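Long-range contacts in catalase (Corynebacterium glutamicum, PDB 4B7H), which breaks down hydrogen peroxide to water and oxygen at a haem group and is inhibited by nitric oxide: residues Ser108-Glu113 and Arg121-Phe126; Pro117-Asp122 and Ala252-Glu257; Leu339-Met344 and Asp427-Pro432. All coordinates share one frame; numbering follows the deposited sequence.

Contacts 1 and 2 adjoin: their centres are about 9 Å apart, they share R121 and D122, and H124 CE1 lies 3.1 Å from D118 O. Contact 1 brings the two ends of the loop between strands 100-108 and 125-132 together, and contact 2 docks residues 117-119 of that loop on A252 and the start of helix 254-264. Contact 3 is remote, its centre about 27 Å from that of contact 1 and about 35 Å from that of contact 2, across the chain's centre from the latter. Contacts 1 and 3 both reach the haem pocket, through G125 and F126 and through M344 respectively, and the V110 side chain is about 5 Å from bound nitric oxide.

Contact 1. Residues Ser108-Glu113 and Arg121-Phe126; sequences STVAGE and RDVHGF
D122 reaches across to V110 and A111 with its carboxylate. Its CB points toward residues 108-113. CG then lies 3.8 Å from V110 CB, and OD1 also rests against the V110 side chain while accepting a weak bond from the N-H of V123. The tip, OD2, takes two consecutive backbone N-H groups. A111 N donates to its syn lone pair over 2.9 Å, in a nearly straight bond of 170°. V110 N donates over 2.8 Å from above the carboxylate plane, 63° out of it. A water joins OD2 to G112 N, which links a third amide to the same oxygen and would probably favour a negatively charged carboxylate.

Next to the carboxylate, the ends of strands 100-108 and 125-132 pair in the antiparallel barrel of the catalase fold. S108 and G125 form a hydrogen-bonded pair there, with G125 N giving a 2.8 Å bond to S108 O and a weak return bond from S108 N to G125 O. The S108 hydroxyl, 3.4 Å from G125 CA at its OG, has its polar partner in H70, a residue of the nitric oxide pocket. T109 and H124 run side by side, CG2 of the threonine 3.5 Å from CE1 of the ring. V110 CG2, anti to its carbonyl carbon, packs on V123 CB at 3.8 Å, while V123 O is buried and has no polar partner.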
loop_
_atom_site.group_PDB
_atom_site.type_symbol
_atom_site.label_atom_id
_atom_site.label_comp_id
_atom_site.label_asym_id
_atom_site.label_seq_id
_atom_site.Cartn_x
_atom_site.Cartn_y
_atom_site.Cartn_z
ATOM N N SER A 108 18.524 -15.429 -11.175
ATOM C CA SER A 108 17.973 -14.216 -11.775
ATOM C C SER A 108 18.989 -13.512 -12.650
ATOM O O SER A 108 20.172 -13.830 -12.606
ATOM C CB SER A 108 17.538 -13.256 -10.661
ATOM O OG SER A 108 18.619 -12.996 -9.774
ATOM N N THR A 109 18.523 -12.545 -13.434
ATOM C CA THR A 109 19.407 -11.532 -14.000
ATOM C C THR A 109 19.356 -10.335 -13.043
ATOM O O THR A 109 18.804 -10.459 -11.949
ATOM C CB THR A 109 18.970 -11.123 -15.412
ATOM O OG1 THR A 109 17.595 -10.717 -15.374
ATOM C CG2 THR A 109 19.136 -12.280 -16.391
ATOM N N VAL A 110 19.906 -9.190 -13.445
ATOM C CA VAL A 110 19.959 -8.013 -12.574
ATOM C C VAL A 110 19.151 -6.819 -13.076
ATOM O O VAL A 110 18.286 -6.305 -12.366
ATOM C CB VAL A 110 21.415 -7.552 -12.338
ATOM C CG1 VAL A 110 21.448 -6.259 -11.512
ATOM C CG2 VAL A 110 22.212 -8.659 -11.665
ATOM N N ALA A 111 19.451 -6.364 -14.289
ATOM C CA ALA A 111 18.919 -5.090 -14.785
ATOM C C ALA A 111 17.492 -5.133 -15.322
ATOM O O ALA A 111 16.705 -4.205 -15.107
ATOM C CB ALA A 111 19.853 -4.502 -15.844
ATOM N N GLY A 112 17.163 -6.196 -16.045
ATOM C CA GLY A 112 15.893 -6.257 -16.737
ATOM C C GLY A 112 14.685 -6.416 -15.831
ATOM O O GLY A 112 14.790 -6.884 -14.691
ATOM N N GLU A 113 13.521 -6.026 -16.345
ATOM C CA GLU A 113 12.266 -6.150 -15.616
ATOM C C GLU A 113 11.679 -7.554 -15.766
ATOM O O GLU A 113 12.251 -8.408 -16.436
ATOM C CB GLU A 113 11.290 -5.081 -16.101
ATOM C CG GLU A 113 11.837 -3.656 -15.927
ATOM C CD GLU A 113 12.763 -3.203 -17.049
ATOM O OE1 GLU A 113 12.909 -3.922 -18.057
ATOM O OE2 GLU A 113 13.347 -2.112 -16.929
ATOM N N ARG A 121 23.116 -10.261 -21.561
ATOM C CA ARG A 121 24.379 -10.225 -20.817
ATOM C C ARG A 121 24.139 -9.541 -19.477
ATOM O O ARG A 121 23.610 -8.428 -19.422
ATOM C CB ARG A 121 25.489 -9.494 -21.584
ATOM C CG ARG A 121 26.811 -9.439 -20.789
ATOM C CD ARG A 121 27.967 -8.755 -21.530
ATOM N NE ARG A 121 28.183 -9.416 -22.813
ATOM C CZ ARG A 121 28.836 -10.565 -22.977
ATOM N NH1 ARG A 121 29.424 -11.167 -21.948
ATOM N NH2 ARG A 121 28.935 -11.098 -24.189
ATOM N N ASP A 122 24.510 -10.215 -18.397
ATOM C CA ASP A 122 24.269 -9.689 -17.064
ATOM C C ASP A 122 24.919 -10.606 -16.056
ATOM O O ASP A 122 25.207 -11.769 -16.357
ATOM C CB ASP A 122 22.762 -9.646 -16.769
ATOM C CG ASP A 122 22.359 -8.453 -15.924
ATOM O OD1 ASP A 122 23.252 -7.755 -15.380
ATOM O OD2 ASP A 122 21.135 -8.207 -15.801
ATOM N N VAL A 123 25.128 -10.086 -14.853
ATOM C CA VAL A 123 25.382 -10.924 -13.692
ATOM C C VAL A 123 24.130 -11.783 -13.483
ATOM O O VAL A 123 23.007 -11.337 -13.792
ATOM C CB VAL A 123 25.635 -10.045 -12.441
ATOM C CG1 VAL A 123 25.655 -10.878 -11.169
ATOM C CG2 VAL A 123 26.931 -9.246 -12.592
ATOM N N HIS A 124 24.303 -13.004 -12.976
ATOM C CA HIS A 124 23.154 -13.788 -12.535
ATOM C C HIS A 124 23.154 -14.007 -11.041
ATOM O O HIS A 124 24.158 -14.418 -10.445
ATOM C CB HIS A 124 23.064 -15.122 -13.268
ATOM C CG HIS A 124 22.758 -14.964 -14.716
ATOM N ND1 HIS A 124 21.484 -15.086 -15.226
ATOM C CD2 HIS A 124 23.553 -14.627 -15.757
ATOM C CE1 HIS A 124 21.515 -14.862 -16.529
ATOM N NE2 HIS A 124 22.760 -14.586 -16.876
ATOM N N GLY A 125 22.008 -13.735 -10.435
ATOM C CA GLY A 125 21.816 -13.986 -9.022
ATOM C C GLY A 125 21.792 -15.469 -8.724
ATOM O O GLY A 125 21.340 -16.274 -9.539
ATOM N N PHE A 126 22.259 -15.820 -7.531
ATOM C CA PHE A 126 22.405 -17.204 -7.101
ATOM C C PHE A 126 22.100 -17.172 -5.601
ATOM O O PHE A 126 23.003 -17.120 -4.761
ATOM C CB PHE A 126 23.846 -17.656 -7.376
ATOM C CG PHE A 126 24.052 -19.151 -7.382
ATOM C CD1 PHE A 126 23.898 -19.894 -6.224
ATOM C CD2 PHE A 126 24.454 -19.803 -8.542
ATOM C CE1 PHE A 126 24.110 -21.275 -6.229
ATOM C CE2 PHE A 126 24.683 -21.187 -8.551
ATOM C CZ PHE A 126 24.509 -21.918 -7.394
HETATM O O HOH W 1 18.969 -8.035 -17.360
#

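Contact 2. Residues Pro117-Asp122 and Ala252-Glu257; sequences PDTWRD and ADYQRE
The flat carboxylate of D118 presents OD2 to the backbone of Q255 and R256, and T119 CG2 lies loosely and obliquely by the Y254 ring. R256 N approaches OD2 on the syn side, 31° out of the carboxylate plane, at 3.0 Å. The motif is a type I beta turn, P117 to W120, docked on the N-terminus of helix 254-264; within the turn, P117 CD lies over one face of the W120 ring, 3.4 Å above the plane and offset toward the rim. D253 holds the N-cap position but its side chain makes no capping bond; instead D118, from outside the helix, accepts N-H groups of its first turn, the one from Q255 weakly. Chi1 of -69° sets D118 CG beside the backbone N, 3.4 Å from A252 O. D118 CB packs 3.7 Å from Q255 CG. The turn is also tied by D118 N, which donates to A252 O over 2.8 Å.

K72 forms salt bridges with both D118 and D253, probably easing the repulsion between the two carboxylates. D253 also pairs with R164 of a second subunit, and R256 NH1 donates to G169 O there. Water 2 donates to D118 OD1 and accepts from R256 NE, each over 2.9 Å.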
loop_
_atom_site.group_PDB
_atom_site.type_symbol
_atom_site.label_atom_id
_atom_site.label_comp_id
_atom_site.label_asym_id
_atom_site.label_seq_id
_atom_site.Cartn_x
_atom_site.Cartn_y
_atom_site.Cartn_z
ATOM N N PRO A 117 14.476 -10.899 -21.087
ATOM C CA PRO A 117 15.101 -12.208 -21.336
ATOM C C PRO A 117 16.120 -12.669 -20.290
ATOM O O PRO A 117 16.938 -11.880 -19.797
ATOM C CB PRO A 117 15.814 -12.004 -22.683
ATOM C CG PRO A 117 15.127 -10.839 -23.305
ATOM C CD PRO A 117 14.788 -9.941 -22.158
ATOM N N ASP A 118 16.104 -13.972 -20.012
ATOM C CA ASP A 118 17.077 -14.590 -19.128
ATOM C C ASP A 118 18.502 -14.473 -19.668
ATOM O O ASP A 118 19.461 -14.529 -18.893
ATOM C CB ASP A 118 16.781 -16.083 -18.982
ATOM C CG ASP A 118 15.499 -16.382 -18.213
ATOM O OD1 ASP A 118 14.978 -15.520 -17.470
ATOM O OD2 ASP A 118 15.027 -17.525 -18.336
ATOM N N THR A 119 18.653 -14.337 -20.986
ATOM C CA THR A 119 19.989 -14.414 -21.590
ATOM C C THR A 119 20.535 -13.089 -22.129
ATOM O O THR A 119 21.452 -13.076 -22.960
ATOM C CB THR A 119 20.091 -15.527 -22.669
ATOM O OG1 THR A 119 19.170 -15.262 -23.733
ATOM C CG2 THR A 119 19.763 -16.880 -22.065
ATOM N N TRP A 120 19.993 -11.969 -21.655
ATOM C CA TRP A 120 20.715 -10.710 -21.795
ATOM C C TRP A 120 22.046 -10.877 -21.057
ATOM O O TRP A 120 22.098 -11.561 -20.034
ATOM C CB TRP A 120 19.944 -9.557 -21.147
ATOM C CG TRP A 120 18.892 -8.939 -22.001
ATOM C CD1 TRP A 120 18.573 -9.271 -23.286
ATOM C CD2 TRP A 120 18.020 -7.866 -21.633
ATOM N NE1 TRP A 120 17.557 -8.469 -23.740
ATOM C CE2 TRP A 120 17.190 -7.604 -22.741
ATOM C CE3 TRP A 120 17.850 -7.111 -20.468
ATOM C CZ2 TRP A 120 16.208 -6.610 -22.724
ATOM C CZ3 TRP A 120 16.871 -6.124 -20.450
ATOM C CH2 TRP A 120 16.064 -5.882 -21.571
ATOM N N ARG A 121 23.116 -10.261 -21.561
ATOM C CA ARG A 121 24.379 -10.225 -20.817
ATOM C C ARG A 121 24.139 -9.541 -19.477
ATOM O O ARG A 121 23.610 -8.428 -19.422
ATOM C CB ARG A 121 25.489 -9.494 -21.584
ATOM C CG ARG A 121 26.811 -9.439 -20.789
ATOM C CD ARG A 121 27.967 -8.755 -21.530
ATOM N NE ARG A 121 28.183 -9.416 -22.813
ATOM C CZ ARG A 121 28.836 -10.565 -22.977
ATOM N NH1 ARG A 121 29.424 -11.167 -21.948
ATOM N NH2 ARG A 121 28.935 -11.098 -24.189
ATOM N N ASP A 122 24.510 -10.215 -18.397
ATOM C CA ASP A 122 24.269 -9.689 -17.064
ATOM C C ASP A 122 24.919 -10.606 -16.056
ATOM O O ASP A 122 25.207 -11.769 -16.357
ATOM C CB ASP A 122 22.762 -9.646 -16.769
ATOM C CG ASP A 122 22.359 -8.453 -15.924
ATOM O OD1 ASP A 122 23.252 -7.755 -15.380
ATOM O OD2 ASP A 122 21.135 -8.207 -15.801
ATOM N N ALA A 252 12.581 -15.945 -24.197
ATOM C CA ALA A 252 12.966 -15.020 -23.141
ATOM C C ALA A 252 13.070 -15.723 -21.791
ATOM O O ALA A 252 13.697 -15.208 -20.864
ATOM C CB ALA A 252 11.978 -13.875 -23.059
ATOM N N ASP A 253 12.455 -16.900 -21.684
ATOM C CA ASP A 253 12.451 -17.658 -20.446
ATOM C C ASP A 253 13.290 -18.926 -20.561
ATOM O O ASP A 253 13.017 -19.920 -19.901
ATOM C CB ASP A 253 11.006 -17.994 -20.074
ATOM C CG ASP A 253 10.137 -16.751 -19.931
ATOM O OD1 ASP A 253 10.661 -15.683 -19.547
ATOM O OD2 ASP A 253 8.927 -16.830 -20.213
ATOM N N TYR A 254 14.329 -18.870 -21.387
ATOM C CA TYR A 254 15.156 -20.036 -21.664
ATOM C C TYR A 254 15.664 -20.729 -20.406
ATOM O O TYR A 254 15.623 -21.959 -20.301
ATOM C CB TYR A 254 16.334 -19.621 -22.543
ATOM C CG TYR A 254 17.198 -20.772 -22.997
ATOM C CD1 TYR A 254 16.852 -21.534 -24.111
ATOM C CD2 TYR A 254 18.377 -21.085 -22.328
ATOM C CE1 TYR A 254 17.647 -22.582 -24.538
ATOM C CE2 TYR A 254 19.182 -22.142 -22.747
ATOM C CZ TYR A 254 18.811 -22.882 -23.853
ATOM O OH TYR A 254 19.604 -23.921 -24.273
ATOM N N GLN A 255 16.142 -19.944 -19.444
ATOM C CA GLN A 255 16.750 -20.520 -18.253
ATOM C C GLN A 255 15.701 -20.973 -17.248
ATOM O O GLN A 255 15.872 -22.007 -16.587
ATOM C CB GLN A 255 17.748 -19.544 -17.629
ATOM C CG GLN A 255 18.869 -19.146 -18.580
ATOM C CD GLN A 255 19.916 -18.294 -17.904
ATOM O OE1 GLN A 255 19.631 -17.565 -16.959
ATOM N NE2 GLN A 255 21.143 -18.384 -18.392
ATOM N N ARG A 256 14.625 -20.198 -17.125
ATOM C CA ARG A 256 13.477 -20.604 -16.319
ATOM C C ARG A 256 12.960 -21.961 -16.802
ATOM O O ARG A 256 12.750 -22.883 -16.010
ATOM C CB ARG A 256 12.376 -19.538 -16.413
ATOM C CG ARG A 256 11.123 -19.859 -15.616
ATOM C CD ARG A 256 10.082 -18.742 -15.711
ATOM N NE ARG A 256 10.570 -17.481 -15.153
ATOM C CZ ARG A 256 9.806 -16.419 -14.900
ATOM N NH1 ARG A 256 8.503 -16.458 -15.159
ATOM N NH2 ARG A 256 10.347 -15.323 -14.375
ATOM N N GLU A 257 12.765 -22.078 -18.110
ATOM C CA GLU A 257 12.233 -23.305 -18.681
ATOM C C GLU A 257 13.227 -24.453 -18.529
ATOM O O GLU A 257 12.833 -25.584 -18.234
ATOM C CB GLU A 257 11.864 -23.083 -20.150
ATOM C CG GLU A 257 11.182 -24.277 -20.801
ATOM C CD GLU A 257 10.287 -23.887 -21.965
ATOM O OE1 GLU A 257 10.346 -22.722 -22.419
ATOM O OE2 GLU A 257 9.511 -24.748 -22.421
HETATM O O HOH W 2 13.288 -16.355 -15.282
#

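Contact 3. Residues Leu339-Met344 and Asp427-Pro432; sequences LSPDRM and DIYVNP. With HEM (protoporphyrin IX containing Fe), chain E.
L339-P341 and I428-P432 run 39° apart, and L339 N donates to I428 O over 2.8 Å in a bond of 169° that lies nearly along the C=O axis. Next to that bond, L339 CD1 touches I428 CG2 loosely, at 4.2 Å, the two side chains crossing at a slant.

Y429 has the largest share of the buried surface. Its CB points toward residues 339-341, and chi1 of 58° sets CG between the backbone N and the carbonyl carbon, 3.7 Å from L339 O. S340 CA stands 4.1 Å above the ring plane, over the centre of one face, so the backbone of S340 covers that face. L339 CB reaches CD1 at 3.9 Å and P341 CD reaches CE2, across the ring from CD1, at 3.8 Å, both on the face that S340 covers. L339 O, 3.3 Å from Y429 CB, is buried and has no polar partner. The phenol oxygen is bonded to Q346 NE2, tying the ring to helix 343-359. Further out, P341 and P432 meet tip to tip through their CG atoms, and both rest on W225 of strand 223-232.

P341 is the centre of an inverse gamma turn that leads into the helix. There D342 takes the N-cap position, its OD1 accepting a weak bond from M344 N. M344, bent at chi2 and chi3, brings CE to 3.5 Å from haem CAB, at a vinyl group. Residues 427-432 also meet other subunits, D427 through a salt bridge to R441 of the third. A loop segment packed on the residues that lead into the haem-binding helix 343-359 is consistent with the wrapping region of catalases, whose helix typically carries the proximal tyrosine, here probably Y352.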
loop_
_atom_site.group_PDB
_atom_site.type_symbol
_atom_site.label_atom_id
_atom_site.label_comp_id
_atom_site.label_asym_id
_atom_site.label_seq_id
_atom_site.Cartn_x
_atom_site.Cartn_y
_atom_site.Cartn_z
ATOM N N LEU A 339 29.210 -11.328 9.927
ATOM C CA LEU A 339 29.475 -10.421 8.818
ATOM C C LEU A 339 30.971 -10.052 8.781
ATOM O O LEU A 339 31.816 -10.806 9.278
ATOM C CB LEU A 339 28.592 -9.171 8.950
ATOM C CG LEU A 339 27.114 -9.474 9.219
ATOM C CD1 LEU A 339 26.306 -8.206 9.495
ATOM C CD2 LEU A 339 26.514 -10.264 8.055
ATOM N N SER A 340 31.288 -8.896 8.201
ATOM C CA SER A 340 32.665 -8.413 8.075
ATOM C C SER A 340 32.576 -6.923 7.768
ATOM O O SER A 340 31.483 -6.428 7.482
ATOM C CB SER A 340 33.387 -9.138 6.934
ATOM O OG SER A 340 32.941 -8.672 5.668
ATOM N N PRO A 341 33.711 -6.199 7.827
ATOM C CA PRO A 341 33.711 -4.773 7.457
ATOM C C PRO A 341 33.790 -4.537 5.953
ATOM O O PRO A 341 34.588 -3.724 5.475
ATOM C CB PRO A 341 34.960 -4.210 8.149
ATOM C CG PRO A 341 35.788 -5.372 8.522
ATOM C CD PRO A 341 34.933 -6.602 8.544
ATOM N N ASP A 342 32.986 -5.294 5.221
ATOM C CA ASP A 342 32.705 -5.055 3.814
ATOM C C ASP A 342 31.496 -4.111 3.781
ATOM O O ASP A 342 30.391 -4.490 4.187
ATOM C CB ASP A 342 32.412 -6.405 3.145
ATOM C CG ASP A 342 31.998 -6.287 1.694
ATOM O OD1 ASP A 342 31.392 -5.270 1.288
ATOM O OD2 ASP A 342 32.258 -7.255 0.950
ATOM N N ARG A 343 31.703 -2.878 3.318
ATOM C CA ARG A 343 30.652 -1.863 3.384
ATOM C C ARG A 343 29.463 -2.192 2.485
ATOM O O ARG A 343 28.333 -1.776 2.768
ATOM C CB ARG A 343 31.203 -0.473 3.048
ATOM C CG ARG A 343 32.313 -0.022 3.973
ATOM C CD ARG A 343 32.854 1.319 3.554
ATOM N NE ARG A 343 34.092 1.600 4.262
ATOM C CZ ARG A 343 34.885 2.622 3.969
ATOM N NH1 ARG A 343 34.546 3.449 2.990
ATOM N NH2 ARG A 343 36.013 2.807 4.644
ATOM N N MET A 344 29.711 -2.914 1.394
ATOM C CA MET A 344 28.616 -3.354 0.535
ATOM C C MET A 344 27.725 -4.310 1.314
ATOM O O MET A 344 26.501 -4.139 1.363
ATOM C CB MET A 344 29.159 -4.017 -0.730
ATOM C CG MET A 344 29.879 -3.046 -1.667
ATOM S SD MET A 344 28.761 -2.058 -2.667
ATOM C CE MET A 344 28.305 -3.296 -3.875
ATOM N N ASP A 427 27.949 -12.154 17.533
ATOM C CA ASP A 427 26.865 -12.591 16.658
ATOM C C ASP A 427 26.695 -11.687 15.439
ATOM O O ASP A 427 26.088 -12.091 14.450
ATOM C CB ASP A 427 25.570 -12.598 17.445
ATOM C CG ASP A 427 25.272 -11.252 18.042
ATOM O OD1 ASP A 427 25.941 -10.885 19.030
ATOM O OD2 ASP A 427 24.401 -10.542 17.499
ATOM N N ILE A 428 27.194 -10.456 15.522
ATOM C CA ILE A 428 27.267 -9.595 14.351
ATOM C C ILE A 428 28.553 -9.966 13.616
ATOM O O ILE A 428 28.500 -10.519 12.516
ATOM C CB ILE A 428 27.180 -8.103 14.739
ATOM C CG1 ILE A 428 25.947 -7.870 15.619
ATOM C CG2 ILE A 428 27.102 -7.229 13.495
ATOM C CD1 ILE A 428 25.806 -6.449 16.112
ATOM N N TYR A 429 29.693 -9.681 14.245
ATOM C CA TYR A 429 30.978 -10.306 13.897
ATOM C C TYR A 429 32.010 -9.926 14.943
ATOM O O TYR A 429 31.875 -8.897 15.616
ATOM C CB TYR A 429 31.495 -9.951 12.484
ATOM C CG TYR A 429 31.693 -8.477 12.188
ATOM C CD1 TYR A 429 30.612 -7.667 11.872
ATOM C CD2 TYR A 429 32.958 -7.906 12.179
ATOM C CE1 TYR A 429 30.773 -6.323 11.573
ATOM C CE2 TYR A 429 33.136 -6.555 11.881
ATOM C CZ TYR A 429 32.035 -5.766 11.590
ATOM O OH TYR A 429 32.190 -4.423 11.292
ATOM N N VAL A 430 33.025 -10.769 15.104
ATOM C CA VAL A 430 34.182 -10.380 15.901
ATOM C C VAL A 430 34.966 -9.403 15.036
ATOM O O VAL A 430 35.515 -9.783 13.993
ATOM C CB VAL A 430 35.075 -11.575 16.267
ATOM C CG1 VAL A 430 36.247 -11.108 17.126
ATOM C CG2 VAL A 430 34.271 -12.633 17.003
ATOM N N ASN A 431 34.996 -8.139 15.439
ATOM C CA ASN A 431 35.583 -7.119 14.578
ATOM C C ASN A 431 37.104 -7.105 14.626
ATOM O O ASN A 431 37.709 -7.438 15.656
ATOM C CB ASN A 431 35.034 -5.729 14.916
ATOM C CG ASN A 431 35.278 -5.342 16.363
ATOM O OD1 ASN A 431 34.421 -5.552 17.224
ATOM N ND2 ASN A 431 36.452 -4.778 16.640
ATOM N N PRO A 432 37.727 -6.732 13.501
ATOM C CA PRO A 432 39.156 -6.433 13.507
ATOM C C PRO A 432 39.368 -4.993 13.987
ATOM O O PRO A 432 38.417 -4.343 14.419
ATOM C CB PRO A 432 39.527 -6.570 12.033
ATOM C CG PRO A 432 38.307 -6.074 11.320
ATOM C CD PRO A 432 37.133 -6.559 12.162
HETATM C CHA HEM E . 18.339 -8.379 -4.951
HETATM C CHB HEM E . 20.173 -4.584 -2.552
HETATM C CHC HEM E . 24.612 -5.966 -3.902
HETATM C CHD HEM E . 22.815 -10.329 -4.862
HETATM C C1A HEM E . 18.444 -7.231 -4.203
HETATM C C2A HEM E . 17.341 -6.508 -3.600
HETATM C C3A HEM E . 17.864 -5.472 -2.926
HETATM C C4A HEM E . 19.297 -5.499 -3.089
HETATM C CMA HEM E . 17.134 -4.405 -2.103
HETATM C CAA HEM E . 15.853 -6.903 -3.717
HETATM C CBA HEM E . 15.506 -7.891 -2.612
HETATM C CGA HEM E . 14.031 -8.185 -2.533
HETATM O O1A HEM E . 13.696 -9.363 -2.254
HETATM O O2A HEM E . 13.186 -7.274 -2.733
HETATM C C1B HEM E . 21.539 -4.600 -2.724
HETATM C C2B HEM E . 22.467 -3.597 -2.254
HETATM C C3B HEM E . 23.698 -3.976 -2.655
HETATM C C4B HEM E . 23.571 -5.233 -3.359
HETATM C CMB HEM E . 22.049 -2.337 -1.469
HETATM C CAB HEM E . 25.067 -3.309 -2.420
HETATM C CBB HEM E . 25.312 -2.537 -1.362
HETATM C C1C HEM E . 24.544 -7.332 -4.115
HETATM C C2C HEM E . 25.636 -8.293 -4.078
HETATM C C3C HEM E . 25.115 -9.503 -4.348
HETATM C C4C HEM E . 23.690 -9.333 -4.538
HETATM C CMC HEM E . 27.118 -7.939 -3.799
HETATM C CAC HEM E . 25.792 -10.894 -4.390
HETATM C CBC HEM E . 26.881 -11.193 -3.661
HETATM C C1D HEM E . 21.468 -10.175 -5.043
HETATM C C2D HEM E . 20.619 -11.232 -5.487
HETATM C C3D HEM E . 19.234 -10.648 -5.519
HETATM C C4D HEM E . 19.364 -9.286 -5.079
HETATM C CMD HEM E . 21.031 -12.654 -5.864
HETATM C CAD HEM E . 17.972 -11.403 -5.910
HETATM C CBD HEM E . 17.555 -12.283 -4.734
HETATM C CGD HEM E . 16.374 -13.071 -5.218
HETATM O O1D HEM E . 15.249 -12.879 -4.692
HETATM O O2D HEM E . 16.552 -13.885 -6.158
HETATM N NA HEM E . 19.631 -6.596 -3.867
HETATM N NB HEM E . 22.234 -5.582 -3.395
HETATM N NC HEM E . 23.365 -8.005 -4.393
HETATM N ND HEM E . 20.705 -9.033 -4.817
HETATM FE FE HEM E . 21.490 -7.296 -4.171
#